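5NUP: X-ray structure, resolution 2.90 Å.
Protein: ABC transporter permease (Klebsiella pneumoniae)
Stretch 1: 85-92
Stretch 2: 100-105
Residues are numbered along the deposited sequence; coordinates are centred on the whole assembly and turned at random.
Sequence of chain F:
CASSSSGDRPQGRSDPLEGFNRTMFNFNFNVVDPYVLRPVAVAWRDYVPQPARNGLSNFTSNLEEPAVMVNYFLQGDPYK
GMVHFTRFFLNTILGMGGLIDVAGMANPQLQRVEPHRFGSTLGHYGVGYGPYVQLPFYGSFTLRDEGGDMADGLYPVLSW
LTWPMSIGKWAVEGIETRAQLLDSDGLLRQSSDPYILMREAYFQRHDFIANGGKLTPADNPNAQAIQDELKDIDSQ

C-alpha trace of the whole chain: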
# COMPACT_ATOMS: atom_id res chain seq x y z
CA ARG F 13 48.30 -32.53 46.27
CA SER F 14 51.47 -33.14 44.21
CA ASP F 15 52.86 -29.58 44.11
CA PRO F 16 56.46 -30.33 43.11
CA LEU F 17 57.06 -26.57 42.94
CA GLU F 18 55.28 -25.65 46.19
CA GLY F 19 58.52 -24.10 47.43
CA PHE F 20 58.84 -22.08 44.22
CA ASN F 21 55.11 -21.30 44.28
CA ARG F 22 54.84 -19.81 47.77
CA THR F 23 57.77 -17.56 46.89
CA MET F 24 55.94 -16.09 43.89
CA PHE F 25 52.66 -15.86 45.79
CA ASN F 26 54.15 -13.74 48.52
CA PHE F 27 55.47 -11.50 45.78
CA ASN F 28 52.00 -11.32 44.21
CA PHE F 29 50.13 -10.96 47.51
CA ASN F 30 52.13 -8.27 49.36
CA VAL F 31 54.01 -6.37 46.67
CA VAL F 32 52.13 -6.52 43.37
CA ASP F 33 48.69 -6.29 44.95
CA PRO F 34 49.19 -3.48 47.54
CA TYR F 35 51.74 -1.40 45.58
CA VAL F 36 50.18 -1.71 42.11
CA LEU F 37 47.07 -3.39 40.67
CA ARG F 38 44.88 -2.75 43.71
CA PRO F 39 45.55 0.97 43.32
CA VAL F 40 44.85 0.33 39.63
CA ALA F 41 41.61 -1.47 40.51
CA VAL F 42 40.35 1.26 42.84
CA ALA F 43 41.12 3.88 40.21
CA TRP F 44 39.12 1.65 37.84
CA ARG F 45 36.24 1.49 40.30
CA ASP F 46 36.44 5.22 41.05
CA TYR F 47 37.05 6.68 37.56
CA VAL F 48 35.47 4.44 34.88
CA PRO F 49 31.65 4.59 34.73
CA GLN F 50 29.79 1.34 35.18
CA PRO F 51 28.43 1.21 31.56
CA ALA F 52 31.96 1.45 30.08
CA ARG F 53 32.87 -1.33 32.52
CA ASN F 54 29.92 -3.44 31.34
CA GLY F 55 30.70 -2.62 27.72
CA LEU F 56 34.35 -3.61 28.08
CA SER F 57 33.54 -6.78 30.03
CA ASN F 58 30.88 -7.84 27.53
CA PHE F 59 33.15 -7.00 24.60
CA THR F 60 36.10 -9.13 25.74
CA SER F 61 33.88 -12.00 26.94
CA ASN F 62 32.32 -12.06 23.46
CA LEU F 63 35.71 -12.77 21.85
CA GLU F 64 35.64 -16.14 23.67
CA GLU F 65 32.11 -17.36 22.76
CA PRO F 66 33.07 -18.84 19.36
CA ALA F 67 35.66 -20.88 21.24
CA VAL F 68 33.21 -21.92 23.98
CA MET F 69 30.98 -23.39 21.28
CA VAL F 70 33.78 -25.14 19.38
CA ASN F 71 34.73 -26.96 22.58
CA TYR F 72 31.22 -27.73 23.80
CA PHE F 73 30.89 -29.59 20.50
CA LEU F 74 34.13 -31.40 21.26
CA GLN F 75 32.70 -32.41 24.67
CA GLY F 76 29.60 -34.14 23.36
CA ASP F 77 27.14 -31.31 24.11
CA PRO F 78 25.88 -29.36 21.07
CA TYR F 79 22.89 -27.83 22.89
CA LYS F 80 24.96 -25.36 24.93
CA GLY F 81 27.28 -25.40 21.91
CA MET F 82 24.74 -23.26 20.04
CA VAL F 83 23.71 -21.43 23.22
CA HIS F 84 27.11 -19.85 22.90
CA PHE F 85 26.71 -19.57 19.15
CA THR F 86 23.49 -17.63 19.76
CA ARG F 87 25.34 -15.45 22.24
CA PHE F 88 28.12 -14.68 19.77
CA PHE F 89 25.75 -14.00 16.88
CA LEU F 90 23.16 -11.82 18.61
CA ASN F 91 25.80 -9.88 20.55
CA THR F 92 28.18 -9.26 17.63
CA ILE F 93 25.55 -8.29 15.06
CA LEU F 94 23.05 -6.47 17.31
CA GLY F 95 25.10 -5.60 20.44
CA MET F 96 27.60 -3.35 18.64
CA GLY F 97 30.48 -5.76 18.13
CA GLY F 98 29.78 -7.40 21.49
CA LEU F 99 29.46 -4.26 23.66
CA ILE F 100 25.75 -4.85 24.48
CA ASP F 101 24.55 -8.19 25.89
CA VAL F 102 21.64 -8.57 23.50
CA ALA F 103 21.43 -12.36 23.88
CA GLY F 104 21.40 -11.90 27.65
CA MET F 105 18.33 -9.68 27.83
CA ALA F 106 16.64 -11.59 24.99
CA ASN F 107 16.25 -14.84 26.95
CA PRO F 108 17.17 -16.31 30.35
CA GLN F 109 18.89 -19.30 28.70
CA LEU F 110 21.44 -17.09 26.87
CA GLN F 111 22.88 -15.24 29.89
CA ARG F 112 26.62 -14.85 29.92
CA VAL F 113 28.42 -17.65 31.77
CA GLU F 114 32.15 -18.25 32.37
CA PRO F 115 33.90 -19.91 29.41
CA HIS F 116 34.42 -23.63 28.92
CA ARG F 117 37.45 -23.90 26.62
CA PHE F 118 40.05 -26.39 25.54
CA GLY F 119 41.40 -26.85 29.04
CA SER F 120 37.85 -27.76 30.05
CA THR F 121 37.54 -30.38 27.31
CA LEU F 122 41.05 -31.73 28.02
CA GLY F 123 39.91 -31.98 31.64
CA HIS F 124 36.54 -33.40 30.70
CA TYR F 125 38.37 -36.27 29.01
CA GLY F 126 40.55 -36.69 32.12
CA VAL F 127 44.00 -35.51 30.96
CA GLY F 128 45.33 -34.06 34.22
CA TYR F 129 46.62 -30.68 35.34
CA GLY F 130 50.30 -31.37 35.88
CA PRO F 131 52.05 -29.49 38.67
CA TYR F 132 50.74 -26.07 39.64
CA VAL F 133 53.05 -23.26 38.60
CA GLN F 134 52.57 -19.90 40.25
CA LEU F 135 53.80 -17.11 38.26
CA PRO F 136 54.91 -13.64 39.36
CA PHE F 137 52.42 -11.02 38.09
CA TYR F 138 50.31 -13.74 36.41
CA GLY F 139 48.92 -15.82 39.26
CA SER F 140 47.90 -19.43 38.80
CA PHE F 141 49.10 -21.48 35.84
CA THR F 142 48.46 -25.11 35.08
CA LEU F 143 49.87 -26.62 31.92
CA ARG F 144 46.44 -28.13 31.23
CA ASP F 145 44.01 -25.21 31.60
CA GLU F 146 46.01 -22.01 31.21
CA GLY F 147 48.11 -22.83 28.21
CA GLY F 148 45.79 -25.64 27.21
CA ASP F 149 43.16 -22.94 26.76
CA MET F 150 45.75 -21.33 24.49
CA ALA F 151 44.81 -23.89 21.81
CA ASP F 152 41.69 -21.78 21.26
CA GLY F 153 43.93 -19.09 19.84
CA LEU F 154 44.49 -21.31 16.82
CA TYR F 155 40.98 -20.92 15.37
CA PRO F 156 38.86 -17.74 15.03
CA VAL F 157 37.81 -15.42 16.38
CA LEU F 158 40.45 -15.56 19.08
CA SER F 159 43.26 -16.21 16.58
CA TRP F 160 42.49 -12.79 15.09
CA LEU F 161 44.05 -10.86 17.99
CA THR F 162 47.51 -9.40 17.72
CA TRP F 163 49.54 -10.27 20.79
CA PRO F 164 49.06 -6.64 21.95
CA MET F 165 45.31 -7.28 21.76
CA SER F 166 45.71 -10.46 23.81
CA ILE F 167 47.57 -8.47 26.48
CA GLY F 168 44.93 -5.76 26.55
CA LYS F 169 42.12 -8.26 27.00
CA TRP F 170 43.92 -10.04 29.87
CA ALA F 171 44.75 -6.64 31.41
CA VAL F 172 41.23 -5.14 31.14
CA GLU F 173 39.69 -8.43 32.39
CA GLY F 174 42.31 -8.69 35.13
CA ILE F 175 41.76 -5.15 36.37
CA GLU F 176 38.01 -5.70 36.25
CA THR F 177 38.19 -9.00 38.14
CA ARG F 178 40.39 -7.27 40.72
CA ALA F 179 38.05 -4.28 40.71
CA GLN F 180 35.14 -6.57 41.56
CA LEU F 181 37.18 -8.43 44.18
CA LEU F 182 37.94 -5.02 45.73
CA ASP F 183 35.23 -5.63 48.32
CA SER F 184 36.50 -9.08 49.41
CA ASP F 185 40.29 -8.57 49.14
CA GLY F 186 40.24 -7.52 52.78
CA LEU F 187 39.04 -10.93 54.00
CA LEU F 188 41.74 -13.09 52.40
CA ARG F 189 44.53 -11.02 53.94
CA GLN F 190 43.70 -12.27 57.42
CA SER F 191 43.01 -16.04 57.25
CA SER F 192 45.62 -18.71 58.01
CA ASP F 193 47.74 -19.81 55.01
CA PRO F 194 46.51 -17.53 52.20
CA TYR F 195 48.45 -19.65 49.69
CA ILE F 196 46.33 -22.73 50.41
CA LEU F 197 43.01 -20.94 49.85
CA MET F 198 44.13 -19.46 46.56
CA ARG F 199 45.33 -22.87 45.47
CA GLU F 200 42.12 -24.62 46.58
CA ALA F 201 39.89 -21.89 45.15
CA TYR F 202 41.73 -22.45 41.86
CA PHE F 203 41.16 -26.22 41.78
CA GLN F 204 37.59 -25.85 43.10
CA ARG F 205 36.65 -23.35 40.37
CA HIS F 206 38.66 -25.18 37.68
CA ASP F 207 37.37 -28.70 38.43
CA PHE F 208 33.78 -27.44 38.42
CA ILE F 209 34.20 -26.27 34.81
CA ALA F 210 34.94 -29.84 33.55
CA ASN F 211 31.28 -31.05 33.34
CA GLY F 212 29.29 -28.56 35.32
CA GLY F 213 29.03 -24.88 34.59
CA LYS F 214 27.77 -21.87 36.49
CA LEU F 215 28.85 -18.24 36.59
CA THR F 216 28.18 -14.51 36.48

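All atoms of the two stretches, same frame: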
# COMPACT_ATOMS: atom_id res chain seq x y z
N PHE F 85 26.84 -20.14 20.48
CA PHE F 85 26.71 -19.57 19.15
C PHE F 85 25.69 -18.43 19.14
O PHE F 85 25.93 -17.37 18.55
CB PHE F 85 26.32 -20.63 18.12
CG PHE F 85 25.96 -20.05 16.77
CD1 PHE F 85 24.66 -19.66 16.49
CD2 PHE F 85 26.95 -19.84 15.81
CE1 PHE F 85 24.35 -19.09 15.29
CE2 PHE F 85 26.63 -19.27 14.59
CZ PHE F 85 25.34 -18.90 14.33
N THR F 86 24.52 -18.66 19.75
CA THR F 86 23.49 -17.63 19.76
C THR F 86 23.99 -16.39 20.46
O THR F 86 23.74 -15.26 20.03
CB THR F 86 22.21 -18.14 20.45
OG1 THR F 86 21.79 -19.38 19.85
CG2 THR F 86 21.09 -17.11 20.34
N ARG F 87 24.75 -16.59 21.54
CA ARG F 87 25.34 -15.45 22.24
C ARG F 87 26.28 -14.69 21.31
O ARG F 87 26.15 -13.47 21.16
CB ARG F 87 26.08 -15.93 23.50
CG ARG F 87 25.18 -16.07 24.71
CD ARG F 87 25.99 -16.05 25.98
NE ARG F 87 26.83 -14.86 25.98
CZ ARG F 87 26.48 -13.69 26.50
NH1 ARG F 87 25.30 -13.52 27.06
NH2 ARG F 87 27.33 -12.69 26.42
N PHE F 88 27.18 -15.39 20.63
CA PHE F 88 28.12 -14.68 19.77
C PHE F 88 27.40 -13.94 18.66
O PHE F 88 27.74 -12.79 18.35
CB PHE F 88 29.17 -15.64 19.20
CG PHE F 88 30.11 -14.97 18.27
CD1 PHE F 88 30.97 -14.00 18.73
CD2 PHE F 88 30.09 -15.28 16.93
CE1 PHE F 88 31.82 -13.35 17.85
CE2 PHE F 88 30.93 -14.64 16.05
CZ PHE F 88 31.81 -13.67 16.51
N PHE F 89 26.35 -14.54 18.09
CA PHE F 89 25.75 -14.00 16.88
C PHE F 89 24.86 -12.80 17.21
O PHE F 89 25.04 -11.71 16.65
CB PHE F 89 24.99 -15.11 16.17
CG PHE F 89 23.91 -14.66 15.25
CD1 PHE F 89 24.19 -13.84 14.15
CD2 PHE F 89 22.61 -15.12 15.42
CE1 PHE F 89 23.19 -13.46 13.29
CE2 PHE F 89 21.61 -14.75 14.55
CZ PHE F 89 21.90 -13.92 13.49
N LEU F 90 23.95 -12.96 18.17
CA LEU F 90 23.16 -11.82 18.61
C LEU F 90 24.03 -10.67 19.10
O LEU F 90 23.82 -9.53 18.69
CB LEU F 90 22.20 -12.27 19.71
CG LEU F 90 21.25 -13.41 19.34
CD1 LEU F 90 20.21 -13.60 20.44
CD2 LEU F 90 20.57 -13.10 18.00
N ASN F 91 25.05 -10.96 19.92
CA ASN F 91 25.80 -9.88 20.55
C ASN F 91 26.76 -9.19 19.59
O ASN F 91 27.05 -8.01 19.78
CB ASN F 91 26.61 -10.41 21.74
CG ASN F 91 25.74 -10.80 22.91
OD1 ASN F 91 26.21 -11.48 23.84
ND2 ASN F 91 24.48 -10.41 22.87
N THR F 92 27.31 -9.91 18.61
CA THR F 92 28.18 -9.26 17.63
C THR F 92 27.39 -8.43 16.61
O THR F 92 27.85 -7.37 16.17
CB THR F 92 29.07 -10.28 16.94
OG1 THR F 92 29.76 -11.03 17.94
CG2 THR F 92 30.10 -9.57 16.09
N ILE F 100 27.05 -4.70 23.82
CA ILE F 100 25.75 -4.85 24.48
C ILE F 100 25.42 -6.33 24.56
O ILE F 100 25.61 -7.07 23.59
CB ILE F 100 24.68 -4.10 23.66
CG1 ILE F 100 25.05 -2.65 23.47
CG2 ILE F 100 23.34 -4.15 24.34
CD1 ILE F 100 24.86 -2.24 22.06
N ASP F 101 24.89 -6.78 25.71
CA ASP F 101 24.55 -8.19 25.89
C ASP F 101 23.12 -8.39 25.41
O ASP F 101 22.18 -8.59 26.19
CB ASP F 101 24.74 -8.63 27.34
CG ASP F 101 24.61 -10.16 27.53
OD1 ASP F 101 24.56 -10.90 26.52
OD2 ASP F 101 24.57 -10.64 28.70
N VAL F 102 22.97 -8.42 24.09
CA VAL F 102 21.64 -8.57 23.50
C VAL F 102 21.08 -9.96 23.81
O VAL F 102 19.93 -10.09 24.24
CB VAL F 102 21.69 -8.30 21.98
CG1 VAL F 102 20.33 -8.57 21.34
CG2 VAL F 102 22.18 -6.88 21.70
N ALA F 103 21.87 -11.00 23.55
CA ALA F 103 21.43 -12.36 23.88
C ALA F 103 21.00 -12.47 25.33
O ALA F 103 20.05 -13.19 25.65
CB ALA F 103 22.53 -13.38 23.56
N GLY F 104 21.71 -11.77 26.23
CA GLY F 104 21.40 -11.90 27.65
C GLY F 104 20.04 -11.37 28.05
O GLY F 104 19.29 -12.03 28.78
N MET F 105 19.67 -10.19 27.54
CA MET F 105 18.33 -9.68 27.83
C MET F 105 17.25 -10.35 27.00
O MET F 105 16.07 -10.26 27.37
CB MET F 105 18.26 -8.16 27.66
CG MET F 105 19.27 -7.54 26.72
SD MET F 105 19.28 -5.74 26.93
CE MET F 105 20.56 -5.26 25.80

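The rule that organizes this contact is that the start of one helix is laid against the side of another, with charge and polarity gathered at the new helix's first turn and a small side chain at the point of closest packing. Stretch 1 is helical throughout, whereas stretch 2 enters as loop and turns helical at Val-102. The backbones come close, with Arg-87 CA 5.2 Å from Ala-103 CA and Asn-91 CA 5.3 Å from Val-102 CA.

The charged interaction is a salt bridge between Arg-87 and Asp-101. Arg-87 NH1 lies 2.8 Å from Asp-101 OD1 and 3.4 Å from Asp-101 OD2. Both hydrogen bonds are weak, the first because its angle is bent to 130°, the second, nearly straight at 171°, because it is long. In neither residue does the CA-to-CB bond point at the partner stretch; both start sideways, and the ends of the side chains close the gap.

Asp-101 also caps its own helix. From the N-cap position, its OD1 accepts a weak bond from Gly-104 N at 3.0 Å, so one carboxylate oxygen serves a backbone amide at the helix start and the arginine of the neighbouring helix. This ties the cap to the packing. Gly-104 suits the site: an ideal CB there would fall 2.2 Å from Asp-101 OD2, a clash with the carboxylate in its present position.

The polar part of the contact centres on Asn-91, whose side chain begins sideways and ends among the atoms of the helix start. Its amide is probably turned over in the model, so the roles of its two terminal atoms remain open. Its place is nevertheless telling, beside both the acid and the backbone of the first helical turn, and four residues in stretch 2, Ile-100 to Ala-103, lie close to its side-chain end.

Apolar packing turns on Ala-103, which has the largest area covered by the other stretch. Its side chain is a knob in a hole formed by Thr-86, Arg-87, Leu-90 and Asn-91, residues spaced along successive turns. The methyl reaches the backbone itself: Ala-103 CB is 3.7 Å from Arg-87 CA. It also lies 3.9 Å from Arg-87 CG, so the arginine's aliphatic stem contributes packing while its tip carries the charge. Leu-90 points toward stretch 2, placing its CD1 3.9 Å from Ala-103 CB. Val-102 adds a looser contact, its CG1 4.5 Å from Leu-90 CB.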